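Local coordinates for protein 1-pyrroline-5-carboxylate dehydrogenase (PDB 1UZB) that probably catalyses the NAD(P)-dependent oxidation of 1-pyrroline-5-carboxylate, through its open-chain semialdehyde, to glutamate, at residues Val310-Cys322 with Ala414-Ile426. Residues are numbered along the deposited sequence; the frame is centred on the assembly and turned at random. Where two conformers were deposited one is given.
Sequences VVVSAYGFQGQKC and AQEEIFGPVLSVI
Ala314 on helix 310-315 sits over Leu423 on strand 422-426, the two segment axes 8.9 Å apart at 127°, and the loops that follow the helix and precede the strand draw closer, with Gly319 CA 4.6 Å from Pro421 CA. Leu423 turns CG anti to its backbone N (chi1 -180°), which sends the branched end to the helix: CD2 meets Val310 CG1 and CD1 meets Ala314 CB. Tyr315 crosses Leu423 and Pro421 at about a right angle. Its CE1 edge lies 3.5 Å from Pro421 O, while OH rests against Leu423 CB and is hydrogen-bonded to Thr402 O on the adjacent strand. At Gly319 the backbones leave no room for a side chain, since a CB would collide with Gly420 O.

Farther along the loop, Phe419 lays one ring face over the Gln320-Lys321 peptide, with Gln320 C 3.5 Å above the plane and offset toward the rim. Cys322 was modelled in two conformers; in the one given, SG lies at the ring edge, 3.9 Å from Phe419 CE2, so this contact is tentative. An alanine in place of Phe419 would probably leave that peptide without its flat cover and the loop leading to Cys322 freer to shift.

No direct hydrogen bond joins the segments; water bridges them instead. One water donates to Gln320 OE1 and, at 2.6 Å, to Phe419 O; Gln320 OE1 also accepts from Val364 N. Another lies 2.8 Å from both Lys321 O and Glu417 OE1, though the Glu417 carboxylate has its strongest polar partner in Gly291.

Two signature sequences of the aldehyde dehydrogenase family meet here: Gly-Gln-Lys-Cys, the kind of segment that carries the nucleophilic cysteine in relatives, and Glu-Ile-Phe-Gly-Pro, whose Glu and Phe commonly line the cofactor site. By analogy with those relatives, this contact probably forms part of the catalytic-domain wall of the active site.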
ATOM      1  N   VAL A 310      29.989  29.554   2.101  1.00  5.46           N
ATOM      2  CA  VAL A 310      31.243  29.303   1.409  1.00  6.39           C
ATOM      3  C   VAL A 310      32.366  29.103   2.422  1.00  5.82           C
ATOM      4  O   VAL A 310      33.163  28.178   2.297  1.00  5.39           O
ATOM      5  CB  VAL A 310      31.601  30.474   0.472  1.00  6.44           C
ATOM      6  CG1 VAL A 310      33.036  30.338  -0.015  1.00  8.08           C
ATOM      7  CG2 VAL A 310      30.643  30.500  -0.702  1.00  6.44           C
ATOM      8  N   VAL A 311      32.425  29.962   3.435  1.00  5.96           N
ATOM      9  CA  VAL A 311      33.464  29.843   4.449  1.00  7.32           C
ATOM     10  C   VAL A 311      33.341  28.522   5.213  1.00  6.07           C
ATOM     11  O   VAL A 311      34.342  27.843   5.448  1.00  5.62           O
ATOM     12  CB  VAL A 311      33.428  31.056   5.410  1.00  7.90           C
ATOM     13  CG1 VAL A 311      34.326  30.810   6.610  1.00  9.94           C
ATOM     14  CG2 VAL A 311      33.899  32.302   4.662  1.00  9.09           C
ATOM     15  N   VAL A 312      32.121  28.143   5.584  1.00  5.77           N
ATOM     16  CA  VAL A 312      31.911  26.878   6.280  1.00  6.97           C
ATOM     17  C   VAL A 312      32.332  25.708   5.385  1.00  6.00           C
ATOM     18  O   VAL A 312      33.032  24.793   5.823  1.00  5.64           O
ATOM     19  CB  VAL A 312      30.416  26.689   6.666  1.00  5.85           C
ATOM     20  CG1 VAL A 312      30.151  25.246   7.072  1.00  9.03           C
ATOM     21  CG2 VAL A 312      30.048  27.621   7.809  1.00  8.52           C
ATOM     22  N   SER A 313      31.911  25.754   4.126  1.00  5.01           N
ATOM     23  CA  SER A 313      32.215  24.684   3.177  1.00  4.31           C
ATOM     24  C   SER A 313      33.685  24.549   2.815  1.00  3.81           C
ATOM     25  O   SER A 313      34.175  23.442   2.589  1.00  4.75           O
ATOM     26  CB  SER A 313      31.424  24.887   1.884  1.00  4.73           C
ATOM     27  OG  SER A 313      30.027  24.845   2.116  1.00  5.21           O
ATOM     28  N   ALA A 314      34.379  25.680   2.747  1.00  4.81           N
ATOM     29  CA  ALA A 314      35.781  25.679   2.361  1.00  4.63           C
ATOM     30  C   ALA A 314      36.753  25.409   3.490  1.00  5.95           C
ATOM     31  O   ALA A 314      37.772  24.753   3.281  1.00  6.31           O
ATOM     32  CB  ALA A 314      36.135  27.009   1.700  1.00  5.35           C
ATOM     33  N   TYR A 315      36.433  25.888   4.689  1.00  5.94           N
ATOM     34  CA  TYR A 315      37.354  25.757   5.803  1.00  6.14           C
ATOM     35  C   TYR A 315      36.981  24.818   6.944  1.00  5.77           C
ATOM     36  O   TYR A 315      37.772  24.637   7.871  1.00  5.61           O
ATOM     37  CB  TYR A 315      37.682  27.164   6.318  1.00  5.54           C
ATOM     38  CG  TYR A 315      38.224  28.063   5.219  1.00  6.29           C
ATOM     39  CD1 TYR A 315      39.410  27.749   4.555  1.00  7.50           C
ATOM     40  CD2 TYR A 315      37.528  29.199   4.811  1.00  5.87           C
ATOM     41  CE1 TYR A 315      39.888  28.543   3.509  1.00  8.52           C
ATOM     42  CE2 TYR A 315      37.996  29.997   3.766  1.00  7.01           C
ATOM     43  CZ  TYR A 315      39.173  29.662   3.120  1.00  6.71           C
ATOM     44  OH  TYR A 315      39.618  30.447   2.077  1.00  7.68           O
ATOM     45  N   GLY A 316      35.792  24.219   6.884  1.00  6.51           N
ATOM     46  CA  GLY A 316      35.402  23.266   7.914  1.00  6.98           C
ATOM     47  C   GLY A 316      36.430  22.144   7.913  1.00  6.38           C
ATOM     48  O   GLY A 316      36.789  21.632   6.851  1.00  5.86           O
ATOM     49  N   PHE A 317      36.883  21.742   9.097  1.00  5.69           N
ATOM     50  CA  PHE A 317      37.925  20.721   9.245  1.00  5.06           C
ATOM     51  C   PHE A 317      39.100  21.015   8.310  1.00  4.95           C
ATOM     52  O   PHE A 317      39.649  20.130   7.649  1.00  5.00           O
ATOM     53  CB  PHE A 317      37.403  19.294   9.013  1.00  5.95           C
ATOM     54  CG  PHE A 317      38.415  18.216   9.372  1.00  4.72           C
ATOM     55  CD1 PHE A 317      39.194  18.327  10.528  1.00  6.42           C
ATOM     56  CD2 PHE A 317      38.606  17.111   8.548  1.00  6.66           C
ATOM     57  CE1 PHE A 317      40.150  17.358  10.851  1.00  5.86           C
ATOM     58  CE2 PHE A 317      39.561  16.135   8.866  1.00  6.95           C
ATOM     59  CZ  PHE A 317      40.335  16.263  10.020  1.00  6.18           C
ATOM     60  N   GLN A 318      39.453  22.294   8.243  1.00  4.76           N
ATOM     61  CA  GLN A 318      40.585  22.747   7.458  1.00  5.81           C
ATOM     62  C   GLN A 318      40.528  22.370   5.974  1.00  5.87           C
ATOM     63  O   GLN A 318      41.565  22.212   5.321  1.00  6.05           O
ATOM     64  CB  GLN A 318      41.871  22.212   8.103  1.00  7.03           C
ATOM     65  CG  GLN A 318      42.104  22.657   9.567  1.00  6.46           C
ATOM     66  CD  GLN A 318      41.257  21.919  10.613  1.00  5.15           C
ATOM     67  OE1 GLN A 318      40.173  22.372  10.996  1.00  5.93           O
ATOM     68  NE2 GLN A 318      41.758  20.780  11.081  1.00  6.91           N
ATOM     69  N   GLY A 319      39.316  22.244   5.442  1.00  5.05           N
ATOM     70  CA  GLY A 319      39.142  21.891   4.042  1.00  5.14           C
ATOM     71  C   GLY A 319      39.520  20.463   3.697  1.00  4.55           C
ATOM     72  O   GLY A 319      39.619  20.107   2.520  1.00  5.50           O
ATOM     73  N   GLN A 320      39.722  19.635   4.717  1.00  5.11           N
ATOM     74  CA  GLN A 320      40.104  18.243   4.512  1.00  5.46           C
ATOM     75  C   GLN A 320      38.888  17.343   4.356  1.00  5.90           C
ATOM     76  O   GLN A 320      38.714  16.367   5.086  1.00  6.50           O
ATOM     77  CB  GLN A 320      40.976  17.768   5.678  1.00  5.42           C
ATOM     78  CG  GLN A 320      42.244  18.594   5.845  1.00  4.08           C
ATOM     79  CD  GLN A 320      43.035  18.218   7.079  1.00  5.16           C
ATOM     80  OE1 GLN A 320      44.203  17.839   6.992  1.00  6.17           O
ATOM     81  NE2 GLN A 320      42.401  18.328   8.243  1.00  6.08           N
ATOM     82  N   LYS A 321      38.038  17.691   3.395  1.00  5.64           N
ATOM     83  CA  LYS A 321      36.832  16.921   3.120  1.00  5.49           C
ATOM     84  C   LYS A 321      36.690  16.733   1.620  1.00  6.05           C
ATOM     85  O   LYS A 321      36.990  17.636   0.835  1.00  6.18           O
ATOM     86  CB  LYS A 321      35.592  17.653   3.638  1.00  5.66           C
ATOM     87  CG  LYS A 321      35.609  17.958   5.121  1.00  6.05           C
ATOM     88  CD  LYS A 321      34.296  18.576   5.561  1.00  6.54           C
ATOM     89  CE  LYS A 321      34.333  18.908   7.038  1.00  6.00           C
ATOM     90  NZ  LYS A 321      33.041  19.493   7.487  1.00  7.88           N
ATOM     91  N   CYS A 322      36.226  15.556   1.222  1.00  6.74           N
ATOM     92  CA  CYS A 322      36.022  15.274  -0.190  1.00  6.55           C
ATOM     93  C   CYS A 322      34.894  16.145  -0.728  1.00  6.80           C
ATOM     94  O   CYS A 322      34.783  16.350  -1.934  1.00  5.92           O
ATOM     95  CB  CYS A 322      35.678  13.800  -0.383  1.00  9.26           C
ATOM     96  SG  CYS A 322      36.980  12.702   0.180  0.70 13.40           S
ATOM     97  N   ALA A 414      42.831  24.723  -9.653  1.00  7.10           N
ATOM     98  CA  ALA A 414      41.401  24.735  -9.959  1.00  7.09           C
ATOM     99  C   ALA A 414      40.951  23.371 -10.485  1.00  6.37           C
ATOM    100  O   ALA A 414      39.776  23.173 -10.802  1.00  8.01           O
ATOM    101  CB  ALA A 414      41.089  25.815 -10.991  1.00  7.18           C
ATOM    102  N   GLN A 415      41.881  22.424 -10.555  1.00  7.07           N
ATOM    103  CA  GLN A 415      41.588  21.089 -11.069  1.00  7.99           C
ATOM    104  C   GLN A 415      41.972  19.948 -10.134  1.00  6.98           C
ATOM    105  O   GLN A 415      41.312  18.908 -10.114  1.00  9.38           O
ATOM    106  CB  GLN A 415      42.324  20.876 -12.393  1.00  8.04           C
ATOM    107  CG  GLN A 415      41.845  21.741 -13.536  1.00  8.30           C
ATOM    108  CD  GLN A 415      40.487  21.310 -14.050  1.00  7.10           C
ATOM    109  OE1 GLN A 415      40.239  20.123 -14.255  1.00  9.12           O
ATOM    110  NE2 GLN A 415      39.605  22.273 -14.276  1.00  7.62           N
ATOM    111  N   GLU A 416      43.042  20.138  -9.369  1.00  7.32           N
ATOM    112  CA  GLU A 416      43.534  19.091  -8.477  1.00  6.87           C
ATOM    113  C   GLU A 416      43.084  19.253  -7.030  1.00  6.19           C
ATOM    114  O   GLU A 416      43.036  20.362  -6.508  1.00  7.11           O
ATOM    115  CB  GLU A 416      45.066  19.043  -8.559  1.00  8.20           C
ATOM    116  CG  GLU A 416      45.568  18.960 -10.002  1.00  9.00           C
ATOM    117  CD  GLU A 416      47.081  18.949 -10.137  1.00  9.22           C
ATOM    118  OE1 GLU A 416      47.565  19.086 -11.280  1.00  9.80           O
ATOM    119  OE2 GLU A 416      47.789  18.797  -9.124  1.00  8.90           O
ATOM    120  N   GLU A 417      42.758  18.132  -6.390  1.00  6.25           N
ATOM    121  CA  GLU A 417      42.296  18.136  -5.005  1.00  7.09           C
ATOM    122  C   GLU A 417      43.448  18.399  -4.038  1.00  6.29           C
ATOM    123  O   GLU A 417      44.336  17.562  -3.864  1.00  8.90           O
ATOM    124  CB  GLU A 417      41.628  16.801  -4.671  1.00  7.33           C
ATOM    125  CG  GLU A 417      40.931  16.797  -3.321  1.00  7.13           C
ATOM    126  CD  GLU A 417      40.236  15.483  -3.021  1.00  8.11           C
ATOM    127  OE1 GLU A 417      39.060  15.512  -2.596  1.00  7.65           O
ATOM    128  OE2 GLU A 417      40.867  14.420  -3.200  1.00 10.82           O
ATOM    129  N   ILE A 418      43.411  19.566  -3.403  1.00  6.31           N
ATOM    130  CA  ILE A 418      44.444  19.986  -2.463  1.00  7.29           C
ATOM    131  C   ILE A 418      44.184  19.420  -1.071  1.00  7.47           C
ATOM    132  O   ILE A 418      45.117  19.075  -0.347  1.00  8.49           O
ATOM    133  CB  ILE A 418      44.504  21.525  -2.395  1.00  6.57           C
ATOM    134  CG1 ILE A 418      44.802  22.083  -3.790  1.00  8.32           C
ATOM    135  CG2 ILE A 418      45.567  21.969  -1.394  1.00  6.97           C
ATOM    136  CD1 ILE A 418      44.687  23.586  -3.891  1.00  8.69           C
ATOM    137  N   PHE A 419      42.911  19.335  -0.700  1.00  6.91           N
ATOM    138  CA  PHE A 419      42.522  18.789   0.595  1.00  7.19           C
ATOM    139  C   PHE A 419      43.106  19.591   1.750  1.00  7.38           C
ATOM    140  O   PHE A 419      43.589  19.027   2.733  1.00  8.75           O
ATOM    141  CB  PHE A 419      42.959  17.326   0.689  1.00  7.63           C
ATOM    142  CG  PHE A 419      41.888  16.404   1.196  1.00  7.23           C
ATOM    143  CD1 PHE A 419      42.015  15.775   2.432  1.00  8.14           C
ATOM    144  CD2 PHE A 419      40.752  16.155   0.432  1.00  7.73           C
ATOM    145  CE1 PHE A 419      41.027  14.909   2.895  1.00  8.16           C
ATOM    146  CE2 PHE A 419      39.759  15.291   0.888  1.00  8.13           C
ATOM    147  CZ  PHE A 419      39.897  14.668   2.121  1.00  7.80           C
ATOM    148  N   GLY A 420      43.052  20.910   1.616  1.00  6.90           N
ATOM    149  CA  GLY A 420      43.559  21.803   2.641  1.00  7.50           C
ATOM    150  C   GLY A 420      42.725  23.071   2.642  1.00  6.17           C
ATOM    151  O   GLY A 420      41.805  23.200   1.834  1.00  6.71           O
ATOM    152  N   PRO A 421      43.022  24.031   3.527  1.00  6.45           N
ATOM    153  CA  PRO A 421      42.258  25.283   3.591  1.00  6.53           C
ATOM    154  C   PRO A 421      42.630  26.259   2.480  1.00  6.32           C
ATOM    155  O   PRO A 421      43.074  27.377   2.748  1.00  6.85           O
ATOM    156  CB  PRO A 421      42.601  25.818   4.977  1.00  7.15           C
ATOM    157  CG  PRO A 421      44.026  25.371   5.151  1.00  6.95           C
ATOM    158  CD  PRO A 421      44.036  23.964   4.596  1.00  6.71           C
ATOM    159  N   VAL A 422      42.427  25.830   1.236  1.00  6.48           N
ATOM    160  CA  VAL A 422      42.762  26.641   0.070  1.00  6.55           C
ATOM    161  C   VAL A 422      41.578  26.769  -0.882  1.00  5.62           C
ATOM    162  O   VAL A 422      41.138  25.788  -1.484  1.00  7.62           O
ATOM    163  CB  VAL A 422      43.953  26.035  -0.701  1.00  7.00           C
ATOM    164  CG1 VAL A 422      44.298  26.912  -1.889  1.00  8.89           C
ATOM    165  CG2 VAL A 422      45.154  25.893   0.223  1.00  9.03           C
ATOM    166  N   LEU A 423      41.078  27.993  -1.022  1.00  5.55           N
ATOM    167  CA  LEU A 423      39.944  28.279  -1.889  1.00  5.29           C
ATOM    168  C   LEU A 423      40.374  29.021  -3.147  1.00  5.34           C
ATOM    169  O   LEU A 423      41.083  30.029  -3.064  1.00  6.13           O
ATOM    170  CB  LEU A 423      38.924  29.128  -1.131  1.00  6.23           C
ATOM    171  CG  LEU A 423      37.654  29.520  -1.879  1.00  6.00           C
ATOM    172  CD1 LEU A 423      36.847  28.277  -2.214  1.00  6.35           C
ATOM    173  CD2 LEU A 423      36.840  30.469  -1.015  1.00  7.46           C
ATOM    174  N   SER A 424      39.932  28.526  -4.303  1.00  5.51           N
ATOM    175  CA  SER A 424      40.247  29.143  -5.593  1.00  5.79           C
ATOM    176  C   SER A 424      38.997  29.829  -6.138  1.00  5.54           C
ATOM    177  O   SER A 424      37.973  29.180  -6.361  1.00  6.03           O
ATOM    178  CB  SER A 424      40.722  28.083  -6.590  1.00  6.59           C
ATOM    179  OG  SER A 424      41.966  27.522  -6.197  1.00  7.91           O
ATOM    180  N   VAL A 425      39.086  31.137  -6.355  1.00  6.08           N
ATOM    181  CA  VAL A 425      37.956  31.911  -6.853  1.00  5.86           C
ATOM    182  C   VAL A 425      38.096  32.165  -8.345  1.00  6.33           C
ATOM    183  O   VAL A 425      39.117  32.682  -8.814  1.00  6.03           O
ATOM    184  CB  VAL A 425      37.841  33.253  -6.104  1.00  5.75           C
ATOM    185  CG1 VAL A 425      36.581  33.990  -6.533  1.00  7.87           C
ATOM    186  CG2 VAL A 425      37.823  32.998  -4.602  1.00  6.71           C
ATOM    187  N   ILE A 426      37.053  31.794  -9.076  1.00  6.65           N
ATOM    188  CA  ILE A 426      37.005  31.918 -10.527  1.00  7.03           C
ATOM    189  C   ILE A 426      35.895  32.887 -10.919  1.00  7.14           C
ATOM    190  O   ILE A 426      34.757  32.748 -10.480  1.00  7.01           O
ATOM    191  CB  ILE A 426      36.740  30.531 -11.156  1.00  7.61           C
ATOM    192  CG1 ILE A 426      37.781  29.529 -10.648  1.00  9.16           C
ATOM    193  CG2 ILE A 426      36.768  30.624 -12.673  1.00  8.17           C
ATOM    194  CD1 ILE A 426      37.444  28.073 -10.930  1.00  8.21           C
TER
HETATM  195  O   HOH W   1      39.577  21.652   0.237  1.00  6.15           O
HETATM  196  O   HOH W   2      45.258  19.368   4.756  0.50 28.02           O
HETATM  197  O   HOH W   3      37.995  17.917  -1.792  1.00  6.87           O